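Local coordinates for protein mitochondrial enolase superfamily member 1 (Homo sapiens, PDB 4A35) that catalyses the magnesium-dependent dehydration of L-fuconate to 2-dehydro-3-deoxy-L-fuconate, a step in the breakdown of L-fucose, at residues Phe17-Gly22 and Pro33-Ala38; Ala28-Pro33 and Asp251-Trp256; Tyr191-Ala196 and Glu387-Leu392; Phe396-Met401 and Ser416-Glu421. All coordinates share one frame; numbering follows the deposited sequence.

Interaction 1: residues Phe17-Gly22 and Pro33-Ala38; sequences FPTSLG and PDYSAA. With EDO (1,2-ethanediol), chain E; EDO (1,2-ethanediol), chain F.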
# COMPACT_ATOMS: atom_id res chain seq x y z
N PHE A 17 -19.97 -11.77 -6.20
CA PHE A 17 -21.18 -11.52 -6.94
C PHE A 17 -20.79 -11.21 -8.39
O PHE A 17 -19.93 -10.36 -8.65
CB PHE A 17 -22.06 -10.42 -6.28
CG PHE A 17 -22.45 -10.78 -4.86
CD1 PHE A 17 -23.60 -11.53 -4.60
CD2 PHE A 17 -21.63 -10.43 -3.77
CE1 PHE A 17 -23.94 -11.93 -3.30
CE2 PHE A 17 -21.96 -10.83 -2.46
CZ PHE A 17 -23.11 -11.58 -2.23
N PRO A 18 -21.52 -11.82 -9.36
CA PRO A 18 -21.16 -11.62 -10.79
C PRO A 18 -21.71 -10.31 -11.38
O PRO A 18 -22.40 -10.30 -12.40
CB PRO A 18 -21.74 -12.86 -11.47
CG PRO A 18 -22.98 -13.21 -10.58
CD PRO A 18 -22.53 -12.89 -9.17
N THR A 19 -21.40 -9.19 -10.76
CA THR A 19 -21.98 -7.91 -11.19
C THR A 19 -21.47 -7.48 -12.59
O THR A 19 -22.20 -6.75 -13.28
CB THR A 19 -21.80 -6.84 -10.12
OG1 THR A 19 -20.46 -6.81 -9.76
CG2 THR A 19 -22.63 -7.12 -8.85
N SER A 20 -20.31 -8.02 -13.07
CA SER A 20 -19.77 -7.70 -14.41
C SER A 20 -20.73 -8.22 -15.51
O SER A 20 -20.79 -7.67 -16.62
CB SER A 20 -18.38 -8.31 -14.59
OG SER A 20 -18.41 -9.73 -14.60
N LEU A 21 -21.54 -9.25 -15.16
CA LEU A 21 -22.52 -9.81 -16.13
C LEU A 21 -23.88 -9.03 -16.11
O LEU A 21 -24.73 -9.22 -17.00
CB LEU A 21 -22.72 -11.31 -15.85
CG LEU A 21 -21.48 -12.20 -16.05
CD1 LEU A 21 -21.78 -13.68 -15.67
CD2 LEU A 21 -20.96 -12.13 -17.49
N GLY A 22 -24.07 -8.19 -15.10
CA GLY A 22 -25.29 -7.40 -14.93
C GLY A 22 -25.27 -6.13 -15.75
O GLY A 22 -26.34 -5.59 -16.06
N PRO A 33 -16.00 -5.04 -12.91
CA PRO A 33 -15.85 -5.57 -11.55
C PRO A 33 -16.90 -6.63 -11.24
O PRO A 33 -18.03 -6.55 -11.70
CB PRO A 33 -16.05 -4.33 -10.67
CG PRO A 33 -16.97 -3.45 -11.47
CD PRO A 33 -16.42 -3.62 -12.87
N ASP A 34 -16.51 -7.59 -10.39
CA ASP A 34 -17.40 -8.56 -9.77
C ASP A 34 -17.34 -8.21 -8.28
O ASP A 34 -16.40 -8.60 -7.58
CB ASP A 34 -16.93 -10.00 -10.06
CG ASP A 34 -17.16 -10.42 -11.50
OD1 ASP A 34 -18.24 -10.13 -12.02
OD2 ASP A 34 -16.24 -11.05 -12.10
N TYR A 35 -18.31 -7.44 -7.82
CA TYR A 35 -18.36 -7.01 -6.42
C TYR A 35 -18.27 -8.23 -5.51
O TYR A 35 -19.10 -9.15 -5.57
CB TYR A 35 -19.67 -6.25 -6.16
CG TYR A 35 -19.72 -4.85 -6.73
CD1 TYR A 35 -18.68 -4.34 -7.52
CD2 TYR A 35 -20.82 -4.02 -6.48
CE1 TYR A 35 -18.73 -3.04 -8.04
CE2 TYR A 35 -20.86 -2.71 -6.97
CZ TYR A 35 -19.79 -2.21 -7.71
OH TYR A 35 -19.84 -0.93 -8.21
N SER A 36 -17.28 -8.21 -4.64
CA SER A 36 -16.96 -9.35 -3.79
C SER A 36 -16.55 -8.94 -2.39
O SER A 36 -16.27 -7.76 -2.12
CB SER A 36 -15.81 -10.14 -4.43
OG SER A 36 -16.20 -10.60 -5.71
N ALA A 37 -16.44 -9.96 -1.50
CA ALA A 37 -15.98 -9.69 -0.15
C ALA A 37 -15.32 -10.89 0.47
O ALA A 37 -15.67 -12.05 0.17
CB ALA A 37 -17.20 -9.29 0.74
N ALA A 38 -14.34 -10.62 1.35
CA ALA A 38 -13.82 -11.65 2.26
C ALA A 38 -14.76 -11.55 3.49
O ALA A 38 -14.84 -10.48 4.12
CB ALA A 38 -12.36 -11.36 2.63
C1 EDO E . -19.71 -4.53 -17.36
O1 EDO E . -18.98 -5.69 -16.98
C2 EDO E . -20.28 -3.88 -16.09
O2 EDO E . -21.11 -4.83 -15.44
C1 EDO F . -18.03 -13.28 -14.06
O1 EDO F . -16.69 -12.87 -13.86
C2 EDO F . -17.99 -14.31 -15.19
O2 EDO F . -17.14 -15.38 -14.76
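Thr19 and Ser20 meet Asp34 and Tyr35 where the loop joining strands 7-16 and 36-44 of the antiparallel N-terminal sheet turns back on itself; in enolase-superfamily enzymes this capping domain closes over the barrel. The touching parts run antiparallel, their end-to-end directions 178° apart. One backbone bond joins them, Phe17 N to Tyr35 O at 2.8 Å, and the same carbonyl oxygen lies in the plane of the Phe17 ring at its edge. Pro18 then centres an inverse gamma turn that brings Thr19 opposite Asp34, CA to CA 4.8 Å.

Side chains supply the remaining hydrogen bonds. Thr19 OG1 sits between its own N and carbonyl carbon (chi1 52°), and from there it serves two backbone groups. Thr19 OG1 accepts from Tyr35 N at 3.0 Å, almost straight at 171°, and donates to Pro33 O, approaching from above that carbonyl's plane. Tyr35, a substrate-binding residue by similarity, is thereby tied through its backbone, while its ring packs against His391 and Phe57.

Asp34 carries the charged part. Asp34 OD2 receives O1 of an ethanediol, probably from the crystallisation liquor, at 2.6 Å, and a weak bond from Gln101 of the second subunit. Asp34 OD1 is gripped twice from one face of the carboxylate: Ser20 N comes in at 3.1 Å, and Ser20 OG, on the syn side, at 2.6 Å.

Interaction 2: residues Ala28-Pro33 and Asp251-Trp256; sequences AMHTDP and DANQRW. With MG (magnesium ion), chain B.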
# COMPACT_ATOMS: atom_id res chain seq x y z
N ALA A 28 -14.19 4.13 -15.49
CA ALA A 28 -13.11 4.31 -16.49
C ALA A 28 -11.85 3.46 -16.19
O ALA A 28 -11.04 3.20 -17.11
CB ALA A 28 -12.73 5.77 -16.58
N MET A 29 -11.63 3.12 -14.91
CA MET A 29 -10.47 2.35 -14.47
C MET A 29 -10.79 0.84 -14.29
O MET A 29 -10.02 -0.01 -14.76
CB MET A 29 -9.92 2.97 -13.16
CG MET A 29 -8.59 2.36 -12.73
SD MET A 29 -7.19 2.75 -13.84
CE MET A 29 -6.66 4.36 -13.12
N HIS A 30 -11.86 0.54 -13.56
CA HIS A 30 -12.36 -0.83 -13.29
C HIS A 30 -13.57 -1.08 -14.23
O HIS A 30 -14.68 -0.65 -13.97
CB HIS A 30 -12.74 -0.95 -11.80
CG HIS A 30 -11.75 -0.26 -10.90
ND1 HIS A 30 -11.95 1.04 -10.46
CD2 HIS A 30 -10.53 -0.68 -10.47
CE1 HIS A 30 -10.89 1.35 -9.71
NE2 HIS A 30 -10.00 0.36 -9.70
N THR A 31 -13.28 -1.61 -15.40
CA THR A 31 -14.28 -1.71 -16.46
C THR A 31 -15.17 -2.98 -16.34
O THR A 31 -16.11 -3.10 -17.13
CB THR A 31 -13.61 -1.66 -17.85
OG1 THR A 31 -13.01 -2.93 -18.12
CG2 THR A 31 -12.61 -0.47 -18.03
N ASP A 32 -14.85 -3.95 -15.45
CA ASP A 32 -15.61 -5.22 -15.38
C ASP A 32 -15.62 -5.82 -13.94
O ASP A 32 -15.26 -7.00 -13.74
CB ASP A 32 -14.93 -6.23 -16.37
CG ASP A 32 -13.49 -6.67 -16.05
OD1 ASP A 32 -12.81 -6.02 -15.16
OD2 ASP A 32 -13.05 -7.70 -16.63
N PRO A 33 -16.00 -5.04 -12.91
CA PRO A 33 -15.85 -5.57 -11.55
C PRO A 33 -16.90 -6.63 -11.24
O PRO A 33 -18.03 -6.55 -11.70
CB PRO A 33 -16.05 -4.33 -10.67
CG PRO A 33 -16.97 -3.45 -11.47
CD PRO A 33 -16.42 -3.62 -12.87
N ASP A 251 -16.61 11.53 -11.11
CA ASP A 251 -15.66 10.60 -10.50
C ASP A 251 -14.79 10.00 -11.60
O ASP A 251 -15.30 9.34 -12.50
CB ASP A 251 -16.44 9.50 -9.72
CG ASP A 251 -15.54 8.54 -8.94
OD1 ASP A 251 -14.30 8.60 -9.12
OD2 ASP A 251 -16.07 7.69 -8.19
N ALA A 252 -13.49 10.34 -11.59
CA ALA A 252 -12.55 9.89 -12.62
C ALA A 252 -11.84 8.60 -12.23
O ALA A 252 -11.05 8.13 -13.06
CB ALA A 252 -11.51 10.98 -12.90
N ASN A 253 -12.05 8.07 -10.98
CA ASN A 253 -11.40 6.79 -10.57
C ASN A 253 -9.89 6.72 -10.95
O ASN A 253 -9.39 5.68 -11.48
CB ASN A 253 -12.14 5.58 -11.22
CG ASN A 253 -13.51 5.39 -10.60
OD1 ASN A 253 -14.50 5.88 -11.13
ND2 ASN A 253 -13.55 4.85 -9.38
N GLN A 254 -9.14 7.84 -10.64
CA GLN A 254 -7.67 7.90 -10.72
C GLN A 254 -7.11 7.90 -12.14
O GLN A 254 -5.92 7.69 -12.31
CB GLN A 254 -7.01 6.69 -9.94
CG GLN A 254 -7.66 6.44 -8.57
CD GLN A 254 -7.39 5.03 -8.03
OE1 GLN A 254 -6.78 4.18 -8.69
NE2 GLN A 254 -7.90 4.75 -6.83
N ARG A 255 -7.94 8.14 -13.17
CA ARG A 255 -7.47 7.98 -14.53
C ARG A 255 -6.34 8.90 -14.98
O ARG A 255 -5.56 8.49 -15.84
CB ARG A 255 -8.65 8.15 -15.55
CG ARG A 255 -9.58 6.92 -15.47
CD ARG A 255 -8.89 5.69 -16.12
NE ARG A 255 -8.72 5.89 -17.56
CZ ARG A 255 -8.28 4.96 -18.40
NH1 ARG A 255 -7.92 3.76 -17.96
NH2 ARG A 255 -8.18 5.23 -19.71
N TRP A 256 -6.31 10.12 -14.46
CA TRP A 256 -5.48 11.15 -15.07
C TRP A 256 -4.17 11.46 -14.40
O TRP A 256 -4.00 11.21 -13.20
CB TRP A 256 -6.31 12.47 -15.14
CG TRP A 256 -7.67 12.35 -15.79
CD1 TRP A 256 -7.96 11.75 -16.99
CD2 TRP A 256 -8.91 12.94 -15.33
NE1 TRP A 256 -9.32 11.88 -17.27
CE2 TRP A 256 -9.90 12.67 -16.30
CE3 TRP A 256 -9.27 13.70 -14.19
CZ2 TRP A 256 -11.24 13.09 -16.15
CZ3 TRP A 256 -10.56 14.21 -14.10
CH2 TRP A 256 -11.54 13.87 -15.05
MG MG B . -15.26 6.88 -6.35
O HOH W 1 -14.68 6.58 -13.70
O HOH W 2 -13.51 7.14 -7.16
O HOH W 3 -15.31 4.65 -7.27
O HOH W 4 -16.98 6.07 -5.87
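The Arg255 guanidinium takes Ala28 O over one face, with Arg255 NH1 3.3 Å from Ala28 O at an angle too poor for a hydrogen bond; Met29 SD lies at its edge. The His30 ring has Asn253 ND2 near its plane at the edge, 4.3 Å from His30 ND1, and Met29 CG lying 3.8 Å above one face, offset toward the rim. Packing carries the direct contact: Ala28 CB rests on Arg255 CG at 3.5 Å. Met29, with CG anti to its backbone N (chi1 -172°) and bends at the next two torsions, curls round the Asn253 carbonyl, so that Met29 CB lies 3.2 Å from Asn253 O and CE reaches Gln254 O.

The Asn253 end belongs to a type I' turn, Ala252 to Arg255, following barrel strand 247-251, and the loop of the capping domain folds over it, as in the enolase superfamily. Asp251 OD2 binds the magnesium ion at 2.2 Å, alongside Glu277 and Glu306. Asp251 OD1 forms an Asx turn by accepting from Asn253 N, and also takes a bond from metal-bound water 2. Asn253, a substrate-binding residue by similarity, has ND2 2.8 Å from water 3, another magnesium ligand, while water 1 links its OD1 to Ala28 N.

Interaction 3: residues Tyr191-Ala196 and Glu387-Leu392; sequences YTTSCA and EYVDHL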
# COMPACT_ATOMS: atom_id res chain seq x y z
N TYR A 191 -26.60 10.63 -1.79
CA TYR A 191 -26.61 10.87 -3.24
C TYR A 191 -26.61 9.50 -3.87
O TYR A 191 -26.14 8.53 -3.22
CB TYR A 191 -25.42 11.72 -3.71
CG TYR A 191 -24.04 11.07 -3.65
CD1 TYR A 191 -23.54 10.38 -4.76
CD2 TYR A 191 -23.17 11.32 -2.59
CE1 TYR A 191 -22.24 9.86 -4.75
CE2 TYR A 191 -21.84 10.87 -2.61
CZ TYR A 191 -21.39 10.13 -3.69
OH TYR A 191 -20.12 9.64 -3.72
N THR A 192 -27.11 9.41 -5.11
CA THR A 192 -27.13 8.16 -5.82
C THR A 192 -25.99 8.06 -6.91
O THR A 192 -25.74 9.00 -7.66
CB THR A 192 -28.50 7.86 -6.44
OG1 THR A 192 -28.42 6.55 -6.99
CG2 THR A 192 -28.95 8.91 -7.52
N THR A 193 -25.40 6.88 -7.01
CA THR A 193 -24.38 6.56 -8.03
C THR A 193 -25.05 5.61 -9.08
O THR A 193 -24.39 5.14 -10.00
CB THR A 193 -23.12 6.02 -7.34
OG1 THR A 193 -22.65 7.10 -6.52
CG2 THR A 193 -21.95 5.65 -8.34
N SER A 194 -26.36 5.37 -8.95
CA SER A 194 -27.03 4.43 -9.84
C SER A 194 -27.14 4.89 -11.33
O SER A 194 -27.40 4.04 -12.18
CB SER A 194 -28.40 4.05 -9.27
OG SER A 194 -28.20 3.35 -8.05
N CYS A 195 -26.91 6.17 -11.66
CA CYS A 195 -26.93 6.63 -13.08
C CYS A 195 -25.49 6.89 -13.58
O CYS A 195 -25.28 7.45 -14.67
CB CYS A 195 -27.77 7.91 -13.22
SG CYS A 195 -29.45 7.77 -12.54
N ALA A 196 -24.49 6.56 -12.73
CA ALA A 196 -23.11 6.95 -12.99
C ALA A 196 -22.34 6.13 -14.01
O ALA A 196 -21.36 6.64 -14.56
CB ALA A 196 -22.30 6.90 -11.67
N GLU A 387 -22.54 8.55 0.09
CA GLU A 387 -22.85 7.88 -1.17
C GLU A 387 -23.87 6.73 -0.95
O GLU A 387 -23.87 6.08 0.09
CB GLU A 387 -21.57 7.33 -1.79
CG GLU A 387 -21.74 6.64 -3.15
CD GLU A 387 -20.42 6.39 -3.87
OE1 GLU A 387 -19.39 6.18 -3.18
OE2 GLU A 387 -20.42 6.40 -5.13
N TYR A 388 -24.68 6.47 -1.97
CA TYR A 388 -25.56 5.32 -1.95
C TYR A 388 -25.55 4.63 -3.34
O TYR A 388 -25.59 5.30 -4.37
CB TYR A 388 -27.00 5.68 -1.53
CG TYR A 388 -27.96 4.51 -1.59
CD1 TYR A 388 -28.00 3.56 -0.57
CD2 TYR A 388 -28.72 4.26 -2.73
CE1 TYR A 388 -28.87 2.45 -0.63
CE2 TYR A 388 -29.57 3.16 -2.82
CZ TYR A 388 -29.63 2.26 -1.77
OH TYR A 388 -30.48 1.18 -1.88
N VAL A 389 -25.51 3.29 -3.36
CA VAL A 389 -25.64 2.51 -4.60
C VAL A 389 -26.70 1.43 -4.31
O VAL A 389 -26.76 0.91 -3.20
CB VAL A 389 -24.30 1.95 -5.18
CG1 VAL A 389 -24.48 1.51 -6.64
CG2 VAL A 389 -23.18 2.99 -5.09
N ASP A 390 -27.55 1.15 -5.30
CA ASP A 390 -28.70 0.22 -5.15
C ASP A 390 -28.39 -1.30 -5.29
O ASP A 390 -29.33 -2.09 -5.41
CB ASP A 390 -29.80 0.58 -6.19
CG ASP A 390 -29.36 0.51 -7.66
OD1 ASP A 390 -28.14 0.67 -7.94
OD2 ASP A 390 -30.25 0.37 -8.55
N HIS A 391 -27.10 -1.67 -5.22
CA HIS A 391 -26.59 -3.04 -5.36
C HIS A 391 -26.65 -3.92 -4.08
O HIS A 391 -26.19 -3.47 -3.02
CB HIS A 391 -25.09 -2.97 -5.78
CG HIS A 391 -24.80 -2.84 -7.25
ND1 HIS A 391 -25.10 -1.68 -7.97
CD2 HIS A 391 -24.11 -3.68 -8.06
CE1 HIS A 391 -24.63 -1.88 -9.19
NE2 HIS A 391 -24.02 -3.07 -9.29
N LEU A 392 -27.13 -5.22 -4.19
CA LEU A 392 -26.85 -6.32 -3.25
C LEU A 392 -27.26 -6.23 -1.79
O LEU A 392 -26.86 -7.09 -0.97
CB LEU A 392 -25.30 -6.56 -3.29
CG LEU A 392 -24.66 -6.78 -4.71
CD1 LEU A 392 -23.10 -6.86 -4.61
CD2 LEU A 392 -25.27 -8.01 -5.42
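Glu387 OE2 is gripped by two groups: Thr193 OG1 donates to its anti lone pair at 2.7 Å, and Lys221 forms a salt bridge with it. The carboxylate stands at the end of a parallel strand pair, 188-192 beside 386-388, whose residues Tyr191 and Thr192 bridge Glu387 and Tyr388. These are the first and last strands of the enolase-type barrel, and their parallel pairing closes it, as in the family. By similarity both Glu387 and Lys221 bind substrate, so the pair presents its polar ends to the active site, with a magnesium ion about 5 Å from the Glu387 side chain. The other carboxylate oxygen, OE1, accepts from Ala357 N, a second hold on the group. With CG anti to the backbone N (chi1 -178°) and the chain extended to CD, Glu387 runs past the Tyr191 ring.

That ring supplies a floor for the glutamate. Glu387 CA sits over one face, 3.7 Å from the Tyr191 ring centroid and 21° off the normal, a CH-pi contact, and CB and CG continue toward the phenolic end. Tyr191 CG occupies the crowded position between its N and carbonyl carbon (chi1 70°), which turns the ring across the neighbouring strand. Its OH bonds to Lys221, so one lysine is shared by the tyrosine and the glutamate.

Between the backbones, Tyr388 N reaches Tyr191 O only weakly, whereas Thr193 N donates to Tyr388 O at 3.1 Å. Past the strands, Thr192 OG1 closes an ST turn by accepting from Ser194 N, and Thr193 CB packs on Val389 CG2 at 3.8 Å.

Interaction 4: residues Phe396-Met401 and Ser416-Glu421; sequences FKYPVM and STEMKE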
# COMPACT_ATOMS: atom_id res chain seq x y z
N PHE A 396 -27.80 -8.94 2.78
CA PHE A 396 -27.52 -8.56 4.16
C PHE A 396 -28.76 -8.81 5.02
O PHE A 396 -29.89 -8.53 4.61
CB PHE A 396 -27.05 -7.08 4.24
CG PHE A 396 -25.63 -6.98 3.71
CD1 PHE A 396 -25.38 -6.96 2.34
CD2 PHE A 396 -24.54 -7.09 4.57
CE1 PHE A 396 -24.07 -6.96 1.84
CE2 PHE A 396 -23.21 -7.11 4.07
CZ PHE A 396 -22.99 -7.05 2.72
N LYS A 397 -28.52 -9.30 6.23
CA LYS A 397 -29.57 -9.54 7.24
C LYS A 397 -30.21 -8.17 7.67
O LYS A 397 -31.41 -8.08 7.94
CB LYS A 397 -28.97 -10.31 8.44
CG LYS A 397 -30.02 -10.52 9.58
CD LYS A 397 -29.54 -11.41 10.74
CE LYS A 397 -30.69 -11.60 11.75
NZ LYS A 397 -30.29 -12.61 12.78
N TYR A 398 -29.37 -7.12 7.77
CA TYR A 398 -29.79 -5.77 8.19
C TYR A 398 -29.53 -4.78 7.05
O TYR A 398 -28.56 -4.02 7.09
CB TYR A 398 -29.01 -5.37 9.46
CG TYR A 398 -29.14 -6.39 10.57
CD1 TYR A 398 -30.32 -6.50 11.31
CD2 TYR A 398 -28.11 -7.30 10.83
CE1 TYR A 398 -30.44 -7.44 12.34
CE2 TYR A 398 -28.22 -8.24 11.86
CZ TYR A 398 -29.38 -8.29 12.62
OH TYR A 398 -29.53 -9.19 13.66
N PRO A 399 -30.32 -4.81 5.95
CA PRO A 399 -29.99 -3.94 4.80
C PRO A 399 -30.21 -2.48 5.14
O PRO A 399 -31.00 -2.20 6.05
CB PRO A 399 -31.00 -4.39 3.72
CG PRO A 399 -32.19 -4.91 4.54
CD PRO A 399 -31.53 -5.62 5.69
N VAL A 400 -29.54 -1.57 4.43
CA VAL A 400 -29.78 -0.14 4.65
C VAL A 400 -31.29 0.21 4.41
O VAL A 400 -31.96 -0.37 3.53
CB VAL A 400 -28.86 0.78 3.80
CG1 VAL A 400 -27.37 0.59 4.13
CG2 VAL A 400 -29.11 0.62 2.31
N MET A 401 -31.80 1.16 5.19
CA MET A 401 -33.16 1.69 5.06
C MET A 401 -33.08 3.13 4.55
O MET A 401 -32.69 4.04 5.29
CB MET A 401 -33.95 1.62 6.39
CG MET A 401 -34.02 0.23 7.00
SD MET A 401 -35.22 -0.81 6.13
CE MET A 401 -34.24 -1.83 5.47
N SER A 416 -24.24 -4.07 11.12
CA SER A 416 -24.97 -4.36 9.85
C SER A 416 -24.08 -5.13 8.84
O SER A 416 -24.31 -5.06 7.63
CB SER A 416 -25.46 -3.08 9.16
OG SER A 416 -26.17 -2.26 10.05
N THR A 417 -23.05 -5.82 9.35
CA THR A 417 -22.09 -6.61 8.53
C THR A 417 -22.65 -8.01 8.19
O THR A 417 -22.14 -8.69 7.30
CB THR A 417 -20.78 -6.83 9.34
OG1 THR A 417 -21.21 -7.18 10.66
CG2 THR A 417 -19.89 -5.59 9.43
N GLU A 418 -23.60 -8.50 9.01
CA GLU A 418 -24.08 -9.86 8.88
C GLU A 418 -24.73 -10.17 7.52
O GLU A 418 -25.63 -9.45 7.08
CB GLU A 418 -25.05 -10.22 10.01
CG GLU A 418 -25.37 -11.71 10.02
CD GLU A 418 -25.97 -12.14 11.34
OE1 GLU A 418 -26.00 -11.32 12.29
OE2 GLU A 418 -26.49 -13.27 11.39
N MET A 419 -24.22 -11.24 6.85
CA MET A 419 -24.80 -11.62 5.58
C MET A 419 -25.73 -12.79 5.77
O MET A 419 -25.55 -13.59 6.70
CB MET A 419 -23.72 -11.93 4.54
CG MET A 419 -22.90 -10.68 4.21
SD MET A 419 -21.62 -10.98 2.93
CE MET A 419 -22.68 -10.95 1.40
N LYS A 420 -26.67 -12.94 4.85
CA LYS A 420 -27.57 -14.08 4.83
C LYS A 420 -26.75 -15.34 4.45
O LYS A 420 -26.06 -15.35 3.42
CB LYS A 420 -28.73 -13.84 3.83
CG LYS A 420 -29.72 -12.77 4.28
CD LYS A 420 -30.80 -12.59 3.26
CE LYS A 420 -31.70 -11.42 3.64
NZ LYS A 420 -32.64 -11.11 2.54
N GLU A 421 -26.77 -16.37 5.32
CA GLU A 421 -25.99 -17.58 5.04
C GLU A 421 -26.36 -18.23 3.71
O GLU A 421 -25.45 -18.69 3.04
CB GLU A 421 -26.01 -18.58 6.21
CG GLU A 421 -25.05 -18.12 7.31
CD GLU A 421 -23.56 -18.22 6.97
OE1 GLU A 421 -23.16 -19.23 6.36
OE2 GLU A 421 -22.80 -17.29 7.32
O HOH W 5 -32.04 -7.94 2.94
O HOH W 6 -27.92 -11.29 14.02
O HOH W 7 -26.47 -6.89 7.69
O HOH W 8 -28.25 -1.60 8.35
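Phe396 and Met419 form a single backbone bridge, their CA atoms 4.3 Å apart, beside which Lys397 N donates to Glu418 O at 3.0 Å with an N-H...O angle of 165°. Water 7 adds to this join: it donates to Glu418 O and accepts from Tyr398 N, so that carbonyl takes both a direct and a water-borne bond.

Among the side chains, the Phe396 ring is the main apolar element. Met419 CG lies over one face, 4.0 Å from the Phe396 ring centroid, as a CH-pi contact. Met419 SD stands obliquely 4.8 Å from the same Phe396 centroid, a Met-aromatic pair. Met419 also packs on Phe17 of the capping domain.

Lys397 and Glu418 lie side by side and point the same way, both with CG anti to the backbone N (chi1 177° and -171°). Their tips stay short of a salt bridge, Lys397 NZ to Glu418 OE2 being 4.1 Å. Instead water 6 takes a bond from Lys397 NZ, donates to Glu418 OE1 and bonds Tyr398 OH, while Lys129 forms the salt bridge to OE1. Glu418 OE1 also lies near the plane at the Tyr398 ring edge, 3.8 Å from Tyr398 CE2. Water 8 joins Tyr398 O to Ser416 OG, which also bonds His368.

These are two loop segments flanking the short strands 401-402 and 406-408, closed against each other ahead of helix 421-427 where the barrel domain meets the N-terminal sheet.

From the N terminus, interaction 1 closes the loop between strands 7-16 and 36-44, and interaction 2 starts inside it: residues 28-33 reach across to 251-256, so the two contacts cross and share Pro33. Interaction 3 crosses interaction 2 in turn, pairing 191-196 with 387-392 across most of the barrel strands. Interaction 4 follows in series, closing a short loop late in the chain. Of the four, only interaction 2 joins the capping domain directly to the barrel domain. Interaction 1 lies within the N-terminal part and interactions 3 and 4 within the barrel part, but interaction 1 touches all the others at the domain boundary, and Tyr388 meets Val400 between interactions 3 and 4.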